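Side-chain contacts in uncharacterized protein MJ0327 (Methanocaldococcus jannaschii DSM 2661, PDB 2QTD), which is of unknown function but belongs to the dinitrogenase iron-molybdenum cofactor family, so it may bind or handle an iron-molybdenum cofactor or a related cluster: residues S10-V13 against D14-S17; I91-I95 against E96-S100. One frame throughout, in Å; residues are numbered along the deposited sequence.

Interaction 1: S10-V13 against D14-S17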
ATOM      1  N   SER A  10      -1.341   3.872   0.349  1.00 17.48           N
ATOM      2  CA  SER A  10      -1.265   5.182   1.007  1.00 17.02           C
ATOM      3  C   SER A  10      -2.288   6.120   0.351  1.00 18.64           C
ATOM      4  O   SER A  10      -2.168   6.453  -0.815  1.00 19.78           O
ATOM      5  CB  SER A  10       0.151   5.685   0.845  1.00 19.44           C
ATOM      6  OG  SER A  10       0.486   5.835  -0.520  1.00 20.59           O
HETATM    7  N   MSE A  11      -3.291   6.531   1.128  1.00 18.88           N
HETATM    8  CA  MSE A  11      -4.452   7.272   0.605  1.00 20.34           C
HETATM    9  C   MSE A  11      -4.639   8.686   1.169  1.00 21.92           C
HETATM   10  O   MSE A  11      -4.490   8.949   2.365  1.00 19.52           O
HETATM   11  CB  MSE A  11      -5.754   6.488   0.853  1.00 21.98           C
HETATM   12  CG  MSE A  11      -5.852   5.166   0.090  1.00 20.97           C
HETATM   13 SE   MSE A  11      -5.938   5.477  -1.834  0.75 21.34          SE
HETATM   14  CE  MSE A  11      -7.533   6.671  -2.019  1.00 18.21           C
ATOM     15  N   ASP A  12      -4.985   9.614   0.274  1.00 18.16           N
ATOM     16  CA  ASP A  12      -5.656  10.878   0.667  1.00 20.10           C
ATOM     17  C   ASP A  12      -7.166  10.675   0.477  1.00 20.85           C
ATOM     18  O   ASP A  12      -7.599   9.653  -0.043  1.00 20.17           O
ATOM     19  CB  ASP A  12      -5.171  12.048  -0.183  1.00 21.63           C
ATOM     20  CG  ASP A  12      -3.775  12.524   0.195  1.00 26.86           C
ATOM     21  OD1 ASP A  12      -3.230  12.173   1.267  1.00 22.88           O
ATOM     22  OD2 ASP A  12      -3.233  13.299  -0.585  1.00 25.99           O
ATOM     23  N   VAL A  13      -7.977  11.636   0.892  1.00 19.78           N
ATOM     24  CA  VAL A  13      -9.430  11.419   0.814  1.00 24.60           C
ATOM     25  C   VAL A  13      -9.907  11.230  -0.623  1.00 24.52           C
ATOM     26  O   VAL A  13     -10.803  10.434  -0.844  1.00 26.55           O
ATOM     27  CB  VAL A  13     -10.289  12.509   1.555  1.00 23.96           C
ATOM     28  CG1 VAL A  13      -9.921  12.552   3.017  1.00 26.61           C
ATOM     29  CG2 VAL A  13     -10.183  13.903   0.899  1.00 23.98           C
ATOM     30  N   ASP A  14      -9.244  11.893  -1.577  1.00 25.35           N
ATOM     31  CA  ASP A  14      -9.659  11.940  -2.994  1.00 25.47           C
ATOM     32  C   ASP A  14      -8.805  11.131  -3.987  1.00 26.22           C
ATOM     33  O   ASP A  14      -9.195  10.984  -5.142  1.00 27.04           O
ATOM     34  CB  ASP A  14      -9.795  13.414  -3.463  1.00 24.48           C
ATOM     35  CG  ASP A  14      -8.569  14.306  -3.112  1.00 30.07           C
ATOM     36  OD1 ASP A  14      -7.689  13.878  -2.326  1.00 30.98           O
ATOM     37  OD2 ASP A  14      -8.518  15.467  -3.584  1.00 35.95           O
ATOM     38  N   LYS A  15      -7.687  10.556  -3.535  1.00 24.20           N
ATOM     39  CA  LYS A  15      -6.678   9.986  -4.436  1.00 24.13           C
ATOM     40  C   LYS A  15      -5.584   9.302  -3.632  1.00 22.30           C
ATOM     41  O   LYS A  15      -5.490   9.520  -2.417  1.00 18.42           O
ATOM     42  CB  LYS A  15      -6.077  11.095  -5.313  1.00 20.22           C
ATOM     43  CG  LYS A  15      -5.516  12.262  -4.523  1.00 24.95           C
ATOM     44  CD  LYS A  15      -4.689  13.201  -5.407  1.00 26.53           C
ATOM     45  CE  LYS A  15      -3.910  14.226  -4.551  1.00 34.77           C
ATOM     46  NZ  LYS A  15      -2.705  14.738  -5.278  1.00 40.49           N
ATOM     47  N   ILE A  16      -4.761   8.493  -4.316  1.00 22.11           N
ATOM     48  CA  ILE A  16      -3.526   7.975  -3.763  1.00 21.06           C
ATOM     49  C   ILE A  16      -2.675   9.195  -3.416  1.00 21.73           C
ATOM     50  O   ILE A  16      -2.604  10.157  -4.211  1.00 15.59           O
ATOM     51  CB  ILE A  16      -2.804   7.011  -4.760  1.00 21.55           C
ATOM     52  CG1 ILE A  16      -3.673   5.765  -5.053  1.00 24.89           C
ATOM     53  CG2 ILE A  16      -1.445   6.554  -4.166  1.00 17.11           C
ATOM     54  CD1 ILE A  16      -3.095   4.804  -6.121  1.00 24.93           C
ATOM     55  N   SER A  17      -2.068   9.182  -2.231  1.00 19.14           N
ATOM     56  CA  SER A  17      -1.330  10.323  -1.725  1.00 22.46           C
ATOM     57  C   SER A  17       0.031  10.447  -2.414  1.00 21.10           C
ATOM     58  O   SER A  17       0.521   9.505  -3.037  1.00 20.52           O
ATOM     59  CB  SER A  17      -1.073  10.193  -0.225  1.00 19.21           C
ATOM     60  OG  SER A  17      -0.293   9.020  -0.008  1.00 19.14           O
TER
HETATM   61  O   HOH W   1       2.091   7.657  -1.846  1.00 20.13           O
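Met-11 (present as selenomethionine) and Ile-16 meet on one face of a tight reversal, with SE of Met-11 lying 3.9 Å from CG1 of Ile-16. Two bends in the unbranched Met-11 chain (chi2 -66°, chi3 -57°) fold it back, so that its terminal CE also rests 3.5 Å from the carbonyl O of Lys-15. On the other face, the carboxylate of Asp-12 lies alongside Ser-17, its OD1 3.3 Å from CB of Ser-17. The short Ser-17 lets the carboxylate lie over its CB while its OG hydrogen-bonds to the O of Ser-19. Behind these side chains Met-11 and Ile-16 form a single antiparallel, non-hydrogen-bonded bridge, where the loop after strand 5-11 of the ribonuclease H-like sheet doubles back on the strand's end. Ser-17 N donates almost straight to Ser-10 O at 3.1 Å, and Asp-12 N donates to Lys-15 O at 2.7 Å. Val-13 and Asp-14 have the backbone angles of a type I turn, while the buried Lys-15 N has no partner. A water joins Ser-10 OG (2.8 Å) to Ser-17 O (2.7 Å). Further out, Tyr-25, Leu-27 and Val-87 cover Met-11, whereas Ile-16 packs on Ala-82 and Asn-90.

Interaction 2: I91-I95 against E96-S100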
ATOM      1  N   ILE A  91      -5.177  -1.122  -7.935  1.00 20.03           N
ATOM      2  CA  ILE A  91      -5.462  -2.444  -7.434  1.00 21.95           C
ATOM      3  C   ILE A  91      -5.543  -3.400  -8.612  1.00 19.69           C
ATOM      4  O   ILE A  91      -4.952  -4.474  -8.554  1.00 21.05           O
ATOM      5  CB  ILE A  91      -6.738  -2.480  -6.576  1.00 21.63           C
ATOM      6  CG1 ILE A  91      -6.476  -1.772  -5.239  1.00 21.12           C
ATOM      7  CG2 ILE A  91      -7.144  -3.906  -6.329  1.00 22.30           C
ATOM      8  CD1 ILE A  91      -7.748  -1.343  -4.478  1.00 21.49           C
ATOM      9  N   SER A  92      -6.242  -3.010  -9.681  1.00 19.70           N
ATOM     10  CA  SER A  92      -6.296  -3.823 -10.906  0.50 20.88           C
ATOM     11  C   SER A  92      -4.906  -4.088 -11.503  1.00 19.21           C
ATOM     12  O   SER A  92      -4.580  -5.233 -11.854  1.00 21.51           O
ATOM     13  CB  SER A  92      -7.197  -3.178 -11.976  0.50 20.03           C
ATOM     14  OG  SER A  92      -8.517  -2.994 -11.499  0.50 24.49           O
ATOM     15  N   LEU A  93      -4.098  -3.030 -11.648  1.00 19.90           N
ATOM     16  CA  LEU A  93      -2.720  -3.155 -12.154  1.00 20.48           C
ATOM     17  C   LEU A  93      -1.877  -4.084 -11.280  1.00 17.32           C
ATOM     18  O   LEU A  93      -1.099  -4.893 -11.791  1.00 21.21           O
ATOM     19  CB  LEU A  93      -2.064  -1.777 -12.287  1.00 18.73           C
ATOM     20  CG  LEU A  93      -2.584  -0.868 -13.421  1.00 23.69           C
ATOM     21  CD1 LEU A  93      -2.031   0.570 -13.241  1.00 25.22           C
ATOM     22  CD2 LEU A  93      -2.194  -1.417 -14.788  1.00 24.70           C
ATOM     23  N   PHE A  94      -2.057  -3.985  -9.966  1.00 20.36           N
ATOM     24  CA  PHE A  94      -1.352  -4.830  -8.991  1.00 17.64           C
ATOM     25  C   PHE A  94      -1.663  -6.312  -9.241  1.00 20.20           C
ATOM     26  O   PHE A  94      -0.780  -7.137  -9.420  1.00 19.64           O
ATOM     27  CB  PHE A  94      -1.695  -4.422  -7.548  1.00 20.58           C
ATOM     28  CG  PHE A  94      -1.071  -5.299  -6.512  1.00 24.61           C
ATOM     29  CD1 PHE A  94       0.237  -5.112  -6.129  1.00 23.68           C
ATOM     30  CD2 PHE A  94      -1.760  -6.393  -6.005  1.00 23.92           C
ATOM     31  CE1 PHE A  94       0.840  -5.953  -5.202  1.00 29.66           C
ATOM     32  CE2 PHE A  94      -1.152  -7.252  -5.093  1.00 27.26           C
ATOM     33  CZ  PHE A  94       0.149  -6.997  -4.674  1.00 28.97           C
ATOM     34  N   ILE A  95      -2.947  -6.600  -9.287  1.00 21.63           N
ATOM     35  CA  ILE A  95      -3.438  -7.984  -9.511  1.00 22.49           C
ATOM     36  C   ILE A  95      -2.946  -8.535 -10.827  1.00 24.03           C
ATOM     37  O   ILE A  95      -2.511  -9.687 -10.880  1.00 25.07           O
ATOM     38  CB  ILE A  95      -4.966  -8.054  -9.432  1.00 23.65           C
ATOM     39  CG1 ILE A  95      -5.405  -7.802  -7.999  1.00 19.93           C
ATOM     40  CG2 ILE A  95      -5.481  -9.433  -9.920  1.00 20.44           C
ATOM     41  CD1 ILE A  95      -6.911  -7.655  -7.761  1.00 21.79           C
ATOM     42  N   GLU A  96      -2.920  -7.688 -11.856  1.00 23.19           N
ATOM     43  CA  GLU A  96      -2.430  -8.055 -13.193  1.00 26.35           C
ATOM     44  C   GLU A  96      -0.907  -8.268 -13.304  1.00 24.15           C
ATOM     45  O   GLU A  96      -0.419  -8.754 -14.348  1.00 21.59           O
ATOM     46  CB  GLU A  96      -2.878  -6.988 -14.212  1.00 26.63           C
ATOM     47  CG  GLU A  96      -4.385  -7.008 -14.489  1.00 31.18           C
ATOM     48  CD  GLU A  96      -4.920  -5.769 -15.222  1.00 34.76           C
ATOM     49  OE1 GLU A  96      -4.192  -4.768 -15.410  1.00 49.11           O
ATOM     50  OE2 GLU A  96      -6.100  -5.809 -15.634  1.00 55.98           O
ATOM     51  N   GLY A  97      -0.160  -7.892 -12.265  1.00 22.67           N
ATOM     52  CA  GLY A  97       1.267  -8.026 -12.257  1.00 21.62           C
ATOM     53  C   GLY A  97       2.003  -6.910 -12.973  1.00 19.37           C
ATOM     54  O   GLY A  97       3.184  -7.084 -13.291  1.00 22.31           O
ATOM     55  N   GLU A  98       1.346  -5.747 -13.134  1.00 19.89           N
ATOM     56  CA  GLU A  98       1.807  -4.620 -13.960  1.00 20.90           C
ATOM     57  C   GLU A  98       2.422  -3.397 -13.261  1.00 17.33           C
ATOM     58  O   GLU A  98       2.882  -2.478 -13.940  1.00 21.83           O
ATOM     59  CB  GLU A  98       0.662  -4.183 -14.886  1.00 20.40           C
ATOM     60  CG  GLU A  98       0.236  -5.322 -15.801  1.00 20.89           C
ATOM     61  CD  GLU A  98      -0.704  -4.939 -16.912  1.00 30.83           C
ATOM     62  OE1 GLU A  98      -0.999  -3.738 -17.084  1.00 50.30           O
ATOM     63  OE2 GLU A  98      -1.150  -5.872 -17.620  1.00 41.10           O
ATOM     64  N   LEU A  99       2.509  -3.411 -11.933  1.00 19.99           N
ATOM     65  CA  LEU A  99       3.224  -2.392 -11.121  1.00 18.29           C
ATOM     66  C   LEU A  99       4.663  -2.794 -10.885  1.00 18.12           C
ATOM     67  O   LEU A  99       5.016  -4.006 -10.659  1.00 18.89           O
ATOM     68  CB  LEU A  99       2.535  -2.140  -9.754  1.00 18.05           C
ATOM     69  CG  LEU A  99       1.128  -1.543  -9.766  1.00 20.27           C
ATOM     70  CD1 LEU A  99       0.643  -1.269  -8.305  1.00 20.96           C
ATOM     71  CD2 LEU A  99       0.973  -0.259 -10.648  1.00 20.74           C
ATOM     72  N   SER A 100       5.488  -1.766 -10.927  1.00 20.70           N
ATOM     73  CA  SER A 100       6.928  -1.892 -10.687  0.70 18.49           C
ATOM     74  C   SER A 100       7.246  -1.898  -9.206  1.00 19.82           C
ATOM     75  O   SER A 100       6.577  -1.212  -8.404  1.00 19.37           O
ATOM     76  CB  SER A 100       7.632  -0.740 -11.343  0.70 19.71           C
ATOM     77  OG  SER A 100       7.450  -0.858 -12.698  0.70 17.83           O
TER
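Leu-99 folds back beneath the last turn of helix 87-95 and sets its two methyl groups against neighbouring residues: CD2 lies 3.8 Å from CB of Leu-93, and CD1 lies 4.0 Å from CB of Phe-94. CD1 also sits at the edge of the Phe-94 ring, near its plane, while the Leu-93 and Leu-99 side chains cross at about a right angle. A branched aliphatic residue suits this place, since one fork serves each partner. What brings Leu-99 round is a Schellman motif. Glu-98 N donates to Leu-93 O at 2.9 Å and Gly-97 N to Phe-94 O at 3.0 Å. Gly-97 turns the chain with a positive phi of 82°, which glycine adopts readily because it has no CB. With an alanine here in place of Leu-99, both methyls would be gone, which would probably leave a gap beside CB of Leu-93 and CB of Phe-94 and hold the returning chain less firmly to the helix.

The exposed side has no such apolar interlocking; there, extended acidic chains are laid along the backbone and Leu-93. Glu-96 lays its CG 3.2 Å from Ser-92 O, which also accepts the Glu-96 N-H. Glu-98, extended beyond CG, passes at about a right angle to Leu-93 and brings OE1 to 3.5 Å from CD2 of that leucine. These long acidic chains suit the exposed side, where water can reach their carboxylates.

Phe-94, with CG anti to its own N (chi1 177°), instead faces the sheet. Its ring packs edge-to-face with Tyr-80 and touches Met-5 and Val-7 of strand 5-11, Ala-59 and Ile-61 of strand 59-62 and Ile-31 of strand 25-32. Leu-99 also reaches Ile-61, and the backbone of Ser-100 hydrogen-bonds with His-81 at the edge strand 78-81.

How the interactions relate
Both interactions are local chain reversals, one where a strand ends and one where a helix ends. Interaction 1 is the more buried (Ser-10, Met-11, Ile-16 and Ser-17), while in interaction 2 burial of the touching residues is confined to Phe-94 and Leu-99. Their centres are about 18 Å apart, yet helix 87-95 links them: its beginning covers the Met-11 and Ile-16 face of interaction 1, and its last turn is the scaffold of interaction 2. Strand 5-11 is shared, ending in the first and lying under Phe-94 in the second. Interaction 1 mixes paired backbones, serine hydroxyls and a water with one apolar pair. Interaction 2 sets leucine and phenylalanine inward and glutamates outward, around a glycine.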